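Local coordinates for protein D-alanyl-D-alanine carboxypeptidase (Enterococcus faecalis V583, PDB 5ZHF) that cleaves the C-terminal D-alanine from peptidoglycan-derived pentapeptides as a zinc-dependent carboxypeptidase, a reaction linked to vancomycin resistance, at residues A[140-145]-A[193-198]; A[183-188]-A[209-214]. All coordinates share one frame; numbering follows the deposited sequence.

Interaction 1: residues A[140-145]-A[193-198]; sequences HQLGLA and HYRYVG. With ZN (zinc ion), chain C.
Leu144 packs obliquely across the side chain of Arg195. Its CB lies 3.8 Å from Arg195 NE, and its CD1 meets the guanidinium at NH2, at 3.9 Å. The bend of Arg195 at chi2 (61°) turns the chain along its own strand, where NE donates to Tyr196 O at 2.8 Å, from above the carbonyl plane. Leu142 CD1 lies over one face of the guanidinium. NH1 forms a salt bridge with Glu139 and NH2 bonds to the carbonyls of Ser42 and Ile44, so this buried charge is well paired. Tyr196 N gives Leu144 O an almost linear bond of 2.9 Å, next to the non-hydrogen-bonded antiparallel pair Ala145–Arg195. At the other end, His193 extends with CG anti to the backbone N (chi1 -178°), passing Ala145 CB, which sits 3.6 Å from His193 NE2. Its ND1 binds the zinc ion at 2.0 Å, tip to tip with His140, whose NE2 binds at 2.1 Å. Second-shell acceptors, Glu139 for His193 NE2 and Gly96 O for His140 ND1, orient both rings. His140, His193, Asp147 and a water make up the zinc site, the His-Asp-His set of M15 peptidases, built on the central antiparallel sheet.

Interaction 2: residues A[183-188]-A[209-214]; sequences EITGVS and GLCLEE
The carboxylates of Glu214 and Glu213 are touched by methyl groups of Ile184 and Thr185. Ile184 CD1 meets the Glu214 group at OE2, 3.5 Å away, the two side chains crossing at about a right angle. The other oxygen, Glu214 OE1, turns its anti lone pair to Cys211 N, which donates at 3.0 Å, and also forms a salt bridge with Lys181. The Glu213 carboxylate is met by the methyl of Thr185, with CG2 3.7 Å from OE1. Glu213 OE2 has three partners: Arg176 in a salt bridge, Asn47, and a water that donates to it at 2.7 Å and to Thr185 O at 2.9 Å. That water is a polar bridge between the segments. Both glutamates would probably be favoured by the helix dipole at this end of helix 212-218. The apolar part of the contact centres on Ile184 CG2, which is anti to the backbone N and approaches Cys211 SG to 3.5 Å, while Thr185 CG2 rests on Cys211 CB at 3.9 Å. Thr185 OG1, the other branch, accepts from Val187 N at 3.1 Å, forming an ST turn where helix 182-185 ends and Gly186 leaves helical angles. The contact thus joins a helix end to a helix start. Cys211 is the N-cap of helix 212-218, and the bond from its N to Glu214, at position N3, is the returning half of a capping box.

The two contacts interlock along the chain, since 183-188 falls between the two segments of interaction 1 and 193-198 between those of interaction 2. Their centres are about 15 Å apart, and they meet through Leu212, whose CD2 lies 3.9 Å from Arg195 NH1 and whose CD1 lies 4.2 Å from Val197 CG1; the start of helix 212-218 is thereby packed against strand 193-196 and the residue that follows it. Tyr177 offers a second connection, meeting the His193 ring and also touching Val187. Interaction 1 holds the metal itself, whereas interaction 2 is farther from it: the Thr185 side chain is about 12 Å from the zinc ion and about 8 Å from that of Glu190, the probable proton donor/acceptor.

Interaction 1: residues A[140-145]-A[193-198]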
loop_
_atom_site.group_PDB
_atom_site.type_symbol
_atom_site.label_atom_id
_atom_site.label_comp_id
_atom_site.label_asym_id
_atom_site.label_seq_id
_atom_site.Cartn_x
_atom_site.Cartn_y
_atom_site.Cartn_z
ATOM N N HIS A 140 2.594 -0.195 5.723
ATOM C CA HIS A 140 2.226 1.094 6.288
ATOM C C HIS A 140 3.153 1.524 7.401
ATOM O O HIS A 140 3.318 2.705 7.639
ATOM C CB HIS A 140 0.776 1.137 6.730
ATOM C CG HIS A 140 -0.186 1.182 5.586
ATOM N ND1 HIS A 140 -0.556 2.367 4.986
ATOM C CD2 HIS A 140 -0.835 0.196 4.916
ATOM C CE1 HIS A 140 -1.398 2.111 3.997
ATOM N NE2 HIS A 140 -1.585 0.805 3.931
ATOM N N GLN A 141 3.786 0.575 8.062
ATOM C CA GLN A 141 4.732 0.913 9.109
ATOM C C GLN A 141 6.112 1.360 8.577
ATOM O O GLN A 141 6.964 1.794 9.358
ATOM C CB GLN A 141 4.849 -0.252 10.073
ATOM C CG GLN A 141 3.542 -0.590 10.763
ATOM C CD GLN A 141 3.656 -1.812 11.621
ATOM O OE1 GLN A 141 3.271 -2.914 11.199
ATOM N NE2 GLN A 141 4.244 -1.650 12.826
ATOM N N LEU A 142 6.330 1.269 7.270
ATOM C CA LEU A 142 7.532 1.835 6.653
ATOM C C LEU A 142 7.433 3.310 6.375
ATOM O O LEU A 142 8.460 3.991 6.276
ATOM C CB LEU A 142 7.841 1.163 5.319
ATOM C CG LEU A 142 8.215 -0.311 5.335
ATOM C CD1 LEU A 142 8.113 -0.914 3.936
ATOM C CD2 LEU A 142 9.607 -0.450 5.920
ATOM N N GLY A 143 6.216 3.810 6.136
ATOM C CA GLY A 143 6.050 5.139 5.556
ATOM C C GLY A 143 6.150 5.160 4.039
ATOM O O GLY A 143 6.079 6.236 3.436
ATOM N N LEU A 144 6.303 3.988 3.400
ATOM C CA LEU A 144 6.463 3.877 1.955
ATOM C C LEU A 144 5.176 3.502 1.239
ATOM O O LEU A 144 5.182 3.433 0.012
ATOM C CB LEU A 144 7.548 2.832 1.612
ATOM C CG LEU A 144 8.949 3.223 2.100
ATOM C CD1 LEU A 144 9.969 2.183 1.664
ATOM C CD2 LEU A 144 9.347 4.592 1.580
ATOM N N ALA A 145 4.094 3.280 2.002
ATOM C CA ALA A 145 2.814 2.888 1.413
ATOM C C ALA A 145 1.725 3.856 1.745
ATOM O O ALA A 145 1.654 4.404 2.865
ATOM C CB ALA A 145 2.398 1.493 1.869
ATOM N N HIS A 193 -4.003 0.270 -2.441
ATOM C CA HIS A 193 -2.721 0.218 -1.692
ATOM C C HIS A 193 -1.521 0.309 -2.662
ATOM O O HIS A 193 -1.254 -0.625 -3.422
ATOM C CB HIS A 193 -2.640 -1.034 -0.831
ATOM C CG HIS A 193 -1.389 -1.131 -0.021
ATOM N ND1 HIS A 193 -1.365 -0.982 1.350
ATOM C CD2 HIS A 193 -0.110 -1.362 -0.399
ATOM C CE1 HIS A 193 -0.125 -1.141 1.780
ATOM N NE2 HIS A 193 0.652 -1.394 0.739
ATOM N N TYR A 194 -0.834 1.454 -2.619
ATOM C CA TYR A 194 0.311 1.778 -3.477
ATOM C C TYR A 194 1.602 1.917 -2.655
ATOM O O TYR A 194 1.610 2.520 -1.573
ATOM C CB TYR A 194 0.006 3.011 -4.357
ATOM C CG TYR A 194 -0.818 2.546 -5.534
ATOM C CD1 TYR A 194 -2.172 2.248 -5.395
ATOM C CD2 TYR A 194 -0.216 2.272 -6.769
ATOM C CE1 TYR A 194 -2.914 1.745 -6.473
ATOM C CE2 TYR A 194 -0.935 1.767 -7.833
ATOM C CZ TYR A 194 -2.282 1.477 -7.686
ATOM O OH TYR A 194 -2.940 0.947 -8.772
ATOM N N ARG A 195 2.678 1.319 -3.184
ATOM C CA ARG A 195 3.983 1.211 -2.498
ATOM C C ARG A 195 5.019 1.917 -3.336
ATOM O O ARG A 195 5.108 1.679 -4.549
ATOM C CB ARG A 195 4.353 -0.268 -2.334
ATOM C CG ARG A 195 5.814 -0.592 -2.046
ATOM C CD ARG A 195 6.336 0.016 -0.754
ATOM N NE ARG A 195 7.791 -0.086 -0.781
ATOM C CZ ARG A 195 8.516 -1.102 -0.361
ATOM N NH1 ARG A 195 7.966 -2.150 0.250
ATOM N NH2 ARG A 195 9.845 -1.040 -0.510
ATOM N N TYR A 196 5.798 2.792 -2.702
ATOM C CA TYR A 196 6.903 3.436 -3.380
ATOM C C TYR A 196 8.108 2.487 -3.436
ATOM O O TYR A 196 8.603 2.043 -2.393
ATOM C CB TYR A 196 7.338 4.701 -2.668
ATOM C CG TYR A 196 8.429 5.423 -3.433
ATOM C CD1 TYR A 196 8.131 6.179 -4.562
ATOM C CD2 TYR A 196 9.777 5.287 -3.058
ATOM C CE1 TYR A 196 9.128 6.836 -5.273
ATOM C CE2 TYR A 196 10.781 5.940 -3.765
ATOM C CZ TYR A 196 10.465 6.700 -4.860
ATOM O OH TYR A 196 11.452 7.370 -5.556
ATOM N N VAL A 197 8.559 2.223 -4.658
ATOM C CA VAL A 197 9.839 1.522 -4.901
ATOM C C VAL A 197 10.850 2.315 -5.741
ATOM O O VAL A 197 12.009 1.859 -5.916
ATOM C CB VAL A 197 9.575 0.166 -5.555
ATOM C CG1 VAL A 197 8.856 -0.744 -4.587
ATOM C CG2 VAL A 197 8.827 0.308 -6.874
ATOM N N GLY A 198 10.437 3.462 -6.294
ATOM C CA GLY A 198 11.251 4.257 -7.212
ATOM C C GLY A 198 10.888 3.975 -8.637
ATOM O O GLY A 198 10.362 2.908 -8.968
HETATM ZN ZN ZN C . -2.779 -0.282 2.580
HETATM O O HOH W 1 -4.381 -1.794 2.838
#

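Interaction 2: residues A[183-188]-A[209-214]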
loop_
_atom_site.group_PDB
_atom_site.type_symbol
_atom_site.label_atom_id
_atom_site.label_comp_id
_atom_site.label_asym_id
_atom_site.label_seq_id
_atom_site.Cartn_x
_atom_site.Cartn_y
_atom_site.Cartn_z
ATOM N N GLU A 183 -1.662 -15.388 -4.790
ATOM C CA GLU A 183 -0.984 -16.622 -4.417
ATOM C C GLU A 183 0.529 -16.451 -4.139
ATOM O O GLU A 183 1.174 -17.350 -3.589
ATOM C CB GLU A 183 -1.258 -17.705 -5.476
ATOM C CG GLU A 183 -2.747 -18.058 -5.593
ATOM C CD GLU A 183 -3.075 -19.118 -6.649
ATOM O OE1 GLU A 183 -2.262 -19.339 -7.570
ATOM O OE2 GLU A 183 -4.177 -19.725 -6.564
ATOM N N ILE A 184 1.092 -15.295 -4.501
ATOM C CA ILE A 184 2.468 -14.978 -4.207
ATOM C C ILE A 184 2.532 -13.955 -3.060
ATOM O O ILE A 184 3.276 -14.160 -2.097
ATOM C CB ILE A 184 3.199 -14.480 -5.478
ATOM C CG1 ILE A 184 3.307 -15.623 -6.500
ATOM C CG2 ILE A 184 4.579 -13.949 -5.120
ATOM C CD1 ILE A 184 3.563 -15.167 -7.916
ATOM N N THR A 185 1.730 -12.897 -3.132
ATOM C CA THR A 185 1.769 -11.832 -2.105
ATOM C C THR A 185 1.124 -12.229 -0.768
ATOM O O THR A 185 1.461 -11.665 0.281
ATOM C CB THR A 185 1.033 -10.553 -2.559
ATOM O OG1 THR A 185 -0.358 -10.843 -2.739
ATOM C CG2 THR A 185 1.628 -9.997 -3.808
ATOM N N GLY A 186 0.184 -13.167 -0.818
ATOM C CA GLY A 186 -0.625 -13.522 0.324
ATOM C C GLY A 186 -1.710 -12.522 0.681
ATOM O O GLY A 186 -2.320 -12.627 1.747
ATOM N N VAL A 187 -1.988 -11.575 -0.217
ATOM C CA VAL A 187 -2.901 -10.481 0.083
ATOM C C VAL A 187 -3.943 -10.385 -1.021
ATOM O O VAL A 187 -3.631 -10.528 -2.205
ATOM C CB VAL A 187 -2.106 -9.151 0.237
ATOM C CG1 VAL A 187 -3.042 -7.990 0.567
ATOM C CG2 VAL A 187 -1.032 -9.304 1.318
ATOM N N SER A 188 -5.186 -10.117 -0.618
ATOM C CA SER A 188 -6.300 -9.947 -1.538
ATOM C C SER A 188 -6.144 -8.681 -2.390
ATOM O O SER A 188 -5.267 -7.850 -2.156
ATOM C CB SER A 188 -7.617 -9.873 -0.757
ATOM O OG SER A 188 -7.772 -10.999 0.105
ATOM N N GLY A 209 4.578 -7.084 -15.466
ATOM C CA GLY A 209 3.387 -7.592 -14.807
ATOM C C GLY A 209 3.695 -8.390 -13.556
ATOM O O GLY A 209 3.085 -9.438 -13.303
ATOM N N LEU A 210 4.627 -7.881 -12.765
ATOM C CA LEU A 210 5.106 -8.579 -11.578
ATOM C C LEU A 210 4.516 -8.001 -10.320
ATOM O O LEU A 210 3.960 -6.896 -10.345
ATOM C CB LEU A 210 6.616 -8.444 -11.487
ATOM C CG LEU A 210 7.435 -8.883 -12.696
ATOM C CD1 LEU A 210 8.886 -8.456 -12.526
ATOM C CD2 LEU A 210 7.305 -10.389 -12.878
ATOM N N CYS A 211 4.615 -8.771 -9.232
ATOM C CA CYS A 211 4.538 -8.225 -7.883
ATOM C C CYS A 211 5.967 -8.061 -7.356
ATOM O O CYS A 211 6.925 -8.550 -7.962
ATOM C CB CYS A 211 3.691 -9.112 -6.965
ATOM S SG CYS A 211 4.332 -10.783 -6.620
ATOM N N LEU A 212 6.106 -7.334 -6.255
ATOM C CA LEU A 212 7.404 -7.002 -5.713
ATOM C C LEU A 212 8.249 -8.245 -5.365
ATOM O O LEU A 212 9.445 -8.303 -5.676
ATOM C CB LEU A 212 7.247 -6.109 -4.487
ATOM C CG LEU A 212 8.553 -5.592 -3.871
ATOM C CD1 LEU A 212 9.421 -4.847 -4.881
ATOM C CD2 LEU A 212 8.240 -4.734 -2.648
ATOM N N GLU A 213 7.612 -9.234 -4.756
ATOM C CA GLU A 213 8.298 -10.468 -4.391
ATOM C C GLU A 213 8.980 -11.140 -5.591
ATOM O O GLU A 213 10.134 -11.581 -5.477
ATOM C CB GLU A 213 7.335 -11.446 -3.732
ATOM C CG GLU A 213 6.950 -11.106 -2.312
ATOM C CD GLU A 213 5.785 -10.125 -2.171
ATOM O OE1 GLU A 213 5.242 -9.615 -3.204
ATOM O OE2 GLU A 213 5.425 -9.854 -1.010
ATOM N N GLU A 214 8.265 -11.217 -6.714
ATOM C CA GLU A 214 8.793 -11.790 -7.973
ATOM C C GLU A 214 9.960 -10.986 -8.496
ATOM O O GLU A 214 10.985 -11.557 -8.902
ATOM C CB GLU A 214 7.716 -11.813 -9.059
ATOM C CG GLU A 214 6.616 -12.814 -8.842
ATOM C CD GLU A 214 5.538 -12.712 -9.912
ATOM O OE1 GLU A 214 4.944 -11.628 -10.056
ATOM O OE2 GLU A 214 5.285 -13.707 -10.621
HETATM O O HOH W 2 3.107 -9.270 0.298
#